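Local coordinates for protein thioredoxin reductase (PDB 6GNA) that probably reduces thioredoxin with electrons from ferredoxin, passing them through a bound FAD and a redox-active disulfide without using a pyridine nucleotide, at residues 148-153 / 173-178; 85-90 / 228-233. All coordinates share one frame; numbering follows the deposited sequence.

Interaction 1: residues 148-153 / 173-178; sequences TIVGYN and VPRYKD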
loop_
_atom_site.group_PDB
_atom_site.type_symbol
_atom_site.label_atom_id
_atom_site.label_comp_id
_atom_site.label_asym_id
_atom_site.label_seq_id
_atom_site.Cartn_x
_atom_site.Cartn_y
_atom_site.Cartn_z
ATOM N N THR A 148 -37.637 -7.635 -13.622
ATOM C CA THR A 148 -36.574 -8.361 -14.294
ATOM C C THR A 148 -35.297 -8.179 -13.489
ATOM O O THR A 148 -34.904 -7.047 -13.176
ATOM C CB THR A 148 -36.388 -7.843 -15.717
ATOM O OG1 THR A 148 -37.595 -8.066 -16.450
ATOM C CG2 THR A 148 -35.274 -8.591 -16.414
ATOM N N ILE A 149 -34.660 -9.286 -13.149
ATOM C CA ILE A 149 -33.383 -9.269 -12.444
ATOM C C ILE A 149 -32.306 -9.759 -13.392
ATOM O O ILE A 149 -32.388 -10.881 -13.911
ATOM C CB ILE A 149 -33.423 -10.129 -11.178
ATOM C CG1 ILE A 149 -34.317 -9.445 -10.147
ATOM C CG2 ILE A 149 -32.017 -10.347 -10.620
ATOM C CD1 ILE A 149 -34.658 -10.328 -8.998
ATOM N N VAL A 150 -31.290 -8.927 -13.587
ATOM C CA VAL A 150 -30.086 -9.282 -14.329
ATOM C C VAL A 150 -29.055 -9.653 -13.266
ATOM O O VAL A 150 -28.533 -8.796 -12.550
ATOM C CB VAL A 150 -29.630 -8.144 -15.242
ATOM C CG1 VAL A 150 -28.474 -8.592 -16.095
ATOM C CG2 VAL A 150 -30.781 -7.690 -16.126
ATOM N N GLY A 151 -28.804 -10.953 -13.127
ATOM C CA GLY A 151 -28.051 -11.488 -12.001
ATOM C C GLY A 151 -26.627 -11.838 -12.395
ATOM O O GLY A 151 -26.404 -12.627 -13.309
ATOM N N TYR A 152 -25.673 -11.276 -11.661
ATOM C CA TYR A 152 -24.255 -11.513 -11.909
ATOM C C TYR A 152 -23.614 -12.389 -10.842
ATOM O O TYR A 152 -22.423 -12.702 -10.948
ATOM C CB TYR A 152 -23.504 -10.175 -12.013
ATOM C CG TYR A 152 -23.922 -9.312 -13.204
ATOM C CD1 TYR A 152 -25.099 -8.566 -13.177
ATOM C CD2 TYR A 152 -23.129 -9.233 -14.352
ATOM C CE1 TYR A 152 -25.490 -7.787 -14.259
ATOM C CE2 TYR A 152 -23.516 -8.452 -15.443
ATOM C CZ TYR A 152 -24.701 -7.738 -15.389
ATOM O OH TYR A 152 -25.104 -6.947 -16.447
ATOM N N ASN A 153 -24.377 -12.855 -9.852
ATOM C CA ASN A 153 -23.835 -13.697 -8.799
ATOM C C ASN A 153 -24.977 -14.550 -8.249
ATOM O O ASN A 153 -26.136 -14.396 -8.640
ATOM C CB ASN A 153 -23.145 -12.867 -7.714
ATOM C CG ASN A 153 -24.063 -11.865 -7.068
ATOM O OD1 ASN A 153 -25.288 -12.017 -7.054
ATOM N ND2 ASN A 153 -23.466 -10.819 -6.522
ATOM N N VAL A 173 -32.375 -13.067 -15.650
ATOM C CA VAL A 173 -31.432 -13.075 -16.765
ATOM C C VAL A 173 -30.050 -13.363 -16.188
ATOM O O VAL A 173 -29.402 -12.453 -15.657
ATOM C CB VAL A 173 -31.435 -11.731 -17.507
ATOM C CG1 VAL A 173 -30.522 -11.781 -18.707
ATOM C CG2 VAL A 173 -32.844 -11.354 -17.958
ATOM N N PRO A 174 -29.555 -14.593 -16.274
ATOM C CA PRO A 174 -28.252 -14.902 -15.674
ATOM C C PRO A 174 -27.106 -14.363 -16.510
ATOM O O PRO A 174 -27.127 -14.416 -17.742
ATOM C CB PRO A 174 -28.242 -16.433 -15.657
ATOM C CG PRO A 174 -29.108 -16.818 -16.816
ATOM C CD PRO A 174 -30.186 -15.776 -16.882
ATOM N N ARG A 175 -26.075 -13.878 -15.820
ATOM C CA ARG A 175 -24.853 -13.406 -16.472
ATOM C C ARG A 175 -23.645 -14.239 -16.072
ATOM O O ARG A 175 -22.511 -13.751 -16.078
ATOM C CB ARG A 175 -24.604 -11.936 -16.163
ATOM C CG ARG A 175 -25.839 -11.062 -16.351
ATOM C CD ARG A 175 -26.384 -11.139 -17.759
ATOM N NE ARG A 175 -25.426 -10.658 -18.752
ATOM C CZ ARG A 175 -24.970 -11.365 -19.782
ATOM N NH1 ARG A 175 -25.383 -12.608 -19.997
ATOM N NH2 ARG A 175 -24.095 -10.816 -20.616
ATOM N N TYR A 176 -23.889 -15.490 -15.708
ATOM C CA TYR A 176 -22.860 -16.458 -15.369
ATOM C C TYR A 176 -23.440 -17.827 -15.687
ATOM O O TYR A 176 -24.661 -17.990 -15.793
ATOM C CB TYR A 176 -22.490 -16.394 -13.881
ATOM C CG TYR A 176 -23.707 -16.527 -13.006
ATOM C CD1 TYR A 176 -24.481 -15.422 -12.710
ATOM C CD2 TYR A 176 -24.111 -17.761 -12.510
ATOM C CE1 TYR A 176 -25.611 -15.526 -11.942
ATOM C CE2 TYR A 176 -25.248 -17.876 -11.726
ATOM C CZ TYR A 176 -25.996 -16.755 -11.448
ATOM O OH TYR A 176 -27.133 -16.826 -10.689
ATOM N N LYS A 177 -22.548 -18.804 -15.845
ATOM C CA LYS A 177 -22.901 -20.181 -16.171
ATOM C C LYS A 177 -22.961 -20.999 -14.891
ATOM O O LYS A 177 -21.949 -21.134 -14.189
ATOM C CB LYS A 177 -21.855 -20.803 -17.092
ATOM C CG LYS A 177 -21.464 -19.971 -18.292
ATOM C CD LYS A 177 -22.448 -20.133 -19.414
ATOM C CE LYS A 177 -21.860 -19.640 -20.712
ATOM N NZ LYS A 177 -22.795 -19.900 -21.816
ATOM N N ASP A 178 -24.126 -21.571 -14.612
ATOM C CA ASP A 178 -24.320 -22.437 -13.455
ATOM C C ASP A 178 -25.703 -23.057 -13.599
ATOM O O ASP A 178 -26.482 -22.670 -14.475
ATOM C CB ASP A 178 -24.245 -21.608 -12.172
ATOM C CG ASP A 178 -24.007 -22.435 -10.926
ATOM O OD1 ASP A 178 -23.796 -23.657 -11.027
ATOM O OD2 ASP A 178 -24.021 -21.840 -9.829
HETATM O O HOH W 1 -24.340 -7.861 -18.821
#
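Tyr152 and Arg175 meet because their first torsions (chi1 -65° and -48°) both set CG anti to the carbonyl carbon, which lays the ring and the arginine chain side by side, pointing the same way. Chi1 puts Arg175 CG over the ring centre, 3.6 Å from the Tyr152 centroid and 12° off the normal, a CH-pi contact; the bends at chi2 and chi3 turn the chain beyond it, bringing NE to a water. Val150 CG1 packs against the same methylene, 3.6 Å from Arg175 CG. The water joins the two polar ends: it accepts from Arg175 NE and is hydrogen-bonded to Tyr152 OH. The ring also makes a cation-pi contact with Lys221.

These side chains stand at the ends of neighbouring parallel strands of a beta-alpha-beta unit, strand 146-151, helix 155-163 and strand 169-174, in a five-stranded parallel sheet. Val173 N donates to Ile149 O at 2.8 Å, Gly151 N returns to Val173 O, and Arg175 N reaches Gly151 O at 2.8 Å, carrying the pairing one residue past the end of strand 169-174.

Tyr176 comes in on the other side of the sheet from Val150 and Val173. Gly151 O lies at its ring edge, 3.3 Å from Tyr176 CE1, while Tyr176 OH is hydrogen-bonded to Glu157 and Tyr172. Asn153 OD1 accepts from Ala156 N of the following helix, while ND2 donates to Asp222 OD1.

Interaction 2: residues 85-90 / 228-233; sequences NNIYAM and QLVPGL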
loop_
_atom_site.group_PDB
_atom_site.type_symbol
_atom_site.label_atom_id
_atom_site.label_comp_id
_atom_site.label_asym_id
_atom_site.label_seq_id
_atom_site.Cartn_x
_atom_site.Cartn_y
_atom_site.Cartn_z
ATOM N N ASN A 85 -25.859 -4.268 1.344
ATOM C CA ASN A 85 -26.662 -3.502 0.391
ATOM C C ASN A 85 -26.564 -1.998 0.565
ATOM O O ASN A 85 -26.595 -1.264 -0.431
ATOM C CB ASN A 85 -28.137 -3.910 0.485
ATOM C CG ASN A 85 -28.369 -5.264 -0.069
ATOM O OD1 ASN A 85 -27.810 -5.622 -1.104
ATOM N ND2 ASN A 85 -29.184 -6.047 0.616
ATOM N N ASN A 86 -26.446 -1.494 1.795
ATOM C CA ASN A 86 -26.410 -0.056 2.007
ATOM C C ASN A 86 -25.721 0.206 3.326
ATOM O O ASN A 86 -25.843 -0.575 4.273
ATOM C CB ASN A 86 -27.809 0.579 2.019
ATOM C CG ASN A 86 -28.425 0.640 0.643
ATOM O OD1 ASN A 86 -29.356 -0.099 0.335
ATOM N ND2 ASN A 86 -27.894 1.516 -0.204
ATOM N N ILE A 87 -24.977 1.305 3.355
ATOM C CA ILE A 87 -24.276 1.767 4.541
ATOM C C ILE A 87 -24.645 3.220 4.707
ATOM O O ILE A 87 -24.366 4.042 3.823
ATOM C CB ILE A 87 -22.755 1.607 4.405
ATOM C CG1 ILE A 87 -22.432 0.134 4.183
ATOM C CG2 ILE A 87 -22.038 2.151 5.651
ATOM C CD1 ILE A 87 -21.026 -0.101 3.789
ATOM N N TYR A 88 -25.280 3.537 5.816
ATOM C CA TYR A 88 -25.826 4.867 6.031
ATOM C C TYR A 88 -24.968 5.528 7.079
ATOM O O TYR A 88 -24.928 5.077 8.230
ATOM C CB TYR A 88 -27.278 4.798 6.485
ATOM C CG TYR A 88 -28.174 4.205 5.444
ATOM C CD1 TYR A 88 -28.365 4.838 4.227
ATOM C CD2 TYR A 88 -28.828 3.010 5.676
ATOM C CE1 TYR A 88 -29.183 4.295 3.267
ATOM C CE2 TYR A 88 -29.650 2.464 4.731
ATOM C CZ TYR A 88 -29.824 3.106 3.526
ATOM O OH TYR A 88 -30.651 2.558 2.575
ATOM N N ALA A 89 -24.269 6.586 6.666
ATOM C CA ALA A 89 -23.460 7.369 7.582
ATOM C C ALA A 89 -24.403 8.180 8.445
ATOM O O ALA A 89 -25.000 9.154 7.978
ATOM C CB ALA A 89 -22.530 8.278 6.785
ATOM N N MET A 90 -24.574 7.763 9.694
ATOM C CA MET A 90 -25.468 8.478 10.587
ATOM C C MET A 90 -24.784 9.655 11.255
ATOM O O MET A 90 -25.461 10.450 11.913
ATOM C CB MET A 90 -26.018 7.529 11.653
ATOM C CG MET A 90 -26.794 6.351 11.083
ATOM S SD MET A 90 -28.039 6.816 9.862
ATOM C CE MET A 90 -28.797 5.228 9.561
ATOM N N GLN A 228 -23.968 4.475 -4.636
ATOM C CA GLN A 228 -25.276 3.944 -4.262
ATOM C C GLN A 228 -25.204 3.128 -2.976
ATOM O O GLN A 228 -26.108 3.211 -2.132
ATOM C CB GLN A 228 -25.849 3.078 -5.396
ATOM C CG GLN A 228 -25.965 3.824 -6.722
ATOM C CD GLN A 228 -26.812 5.065 -6.607
ATOM O OE1 GLN A 228 -27.811 5.079 -5.888
ATOM N NE2 GLN A 228 -26.409 6.126 -7.298
ATOM N N LEU A 229 -24.142 2.337 -2.824
ATOM C CA LEU A 229 -23.942 1.567 -1.603
ATOM C C LEU A 229 -23.858 2.491 -0.391
ATOM O O LEU A 229 -24.493 2.235 0.640
ATOM C CB LEU A 229 -22.663 0.746 -1.743
ATOM C CG LEU A 229 -22.252 -0.045 -0.507
ATOM C CD1 LEU A 229 -23.151 -1.250 -0.346
ATOM C CD2 LEU A 229 -20.785 -0.492 -0.607
ATOM N N VAL A 230 -23.142 3.608 -0.525
ATOM C CA VAL A 230 -22.864 4.525 0.580
ATOM C C VAL A 230 -23.339 5.911 0.162
ATOM O O VAL A 230 -22.553 6.713 -0.376
ATOM C CB VAL A 230 -21.373 4.539 0.974
ATOM C CG1 VAL A 230 -21.203 5.312 2.275
ATOM C CG2 VAL A 230 -20.835 3.128 1.105
ATOM N N PRO A 231 -24.602 6.244 0.381
ATOM C CA PRO A 231 -25.077 7.568 -0.016
ATOM C C PRO A 231 -24.218 8.676 0.572
ATOM O O PRO A 231 -23.868 8.662 1.758
ATOM C CB PRO A 231 -26.502 7.611 0.540
ATOM C CG PRO A 231 -26.923 6.204 0.560
ATOM C CD PRO A 231 -25.693 5.419 0.918
ATOM N N GLY A 232 -23.858 9.638 -0.281
ATOM C CA GLY A 232 -23.036 10.761 0.117
ATOM C C GLY A 232 -21.551 10.542 -0.073
ATOM O O GLY A 232 -20.765 11.475 0.135
ATOM N N LEU A 233 -21.137 9.338 -0.445
ATOM C CA LEU A 233 -19.725 9.045 -0.607
ATOM C C LEU A 233 -19.197 9.729 -1.863
ATOM O O LEU A 233 -19.847 9.718 -2.911
ATOM C CB LEU A 233 -19.540 7.533 -0.723
ATOM C CG LEU A 233 -18.102 7.040 -0.865
ATOM C CD1 LEU A 233 -17.304 7.282 0.392
ATOM C CD2 LEU A 233 -18.115 5.551 -1.167
HETATM O O HOH W 2 -24.454 6.914 3.661
#
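Leu229 meets the first half of strand 84-89, from Asn85 to Ile87, with both its carbonyl and the tip of its side chain. From CB, the first torsion (chi1 176°) sends CG anti to the backbone N, and CG divides into two methyls with different neighbours. CD1 reaches the strand backbone, 3.4 Å from Asn85 O and only slightly farther from Asn85 C. CD2 turns to the tip of Ile87, 4.4 Å from Ile87 CD1. The side chain as a whole also approaches the bound FAD and touches Met112.

The Leu229 carbonyl holds the strand itself. Ile87 N donates to Leu229 O at 2.9 Å, and Asn86 CA adds a CA-H...O contact to the same oxygen. Asn86 ND2 sits 3.1 Å from Gln228 O. Asn85 and Asn86 both face Met97 on strand 94-98, a classic beta bulge, just before Ile87 makes its bond to the helix end.

Val230 is where the chain leaves helix 226-229. Its CG2 packs on Ile87 CB, and a type II turn from Val230 to Leu233 follows, closed by Leu233 N on Val230 O. At this turn Pro231 CD rests 3.5 Å from Ile87 O, while Pro231 CG lies 4.0 Å from Tyr88 CE1. One water ties turn to strand, donating to Ile87 O and Pro231 O and accepting from Ala89 N.

The one direct hydrogen bond established between the segments uses a carbonyl at the C-terminal end of a short helix; beside it stand the CA-H...O contact, apolar contacts and a shared water. Carbonyls at a helix C-terminus have no later turn to bond to, which leaves Leu229 O available to the strand; any help from the dipole of so short a helix is probably slight.

Interactions 1 and 2 lie on opposite sides of the chain's centre, with centres 25 Å apart and nearest atoms about 9 Å apart, so neither touches the other. In sequence, both segments of interaction 1 fall between the two of interaction 2. Interaction 1 joins neighbouring strands in the five-stranded parallel sheet whose outermost strand, 131-132, precedes the Cys134-Cys137 disulfide in sequence. Interaction 2 brings the chain that follows this sheet back to strand 84-89, at the edge of a different, mixed sheet. It is also the contact near the cofactor: the side chain of Leu229 comes within about 4 Å of the FAD (nearest atoms), while Asn85 and Asn86 touch Cys137 of the disulfide.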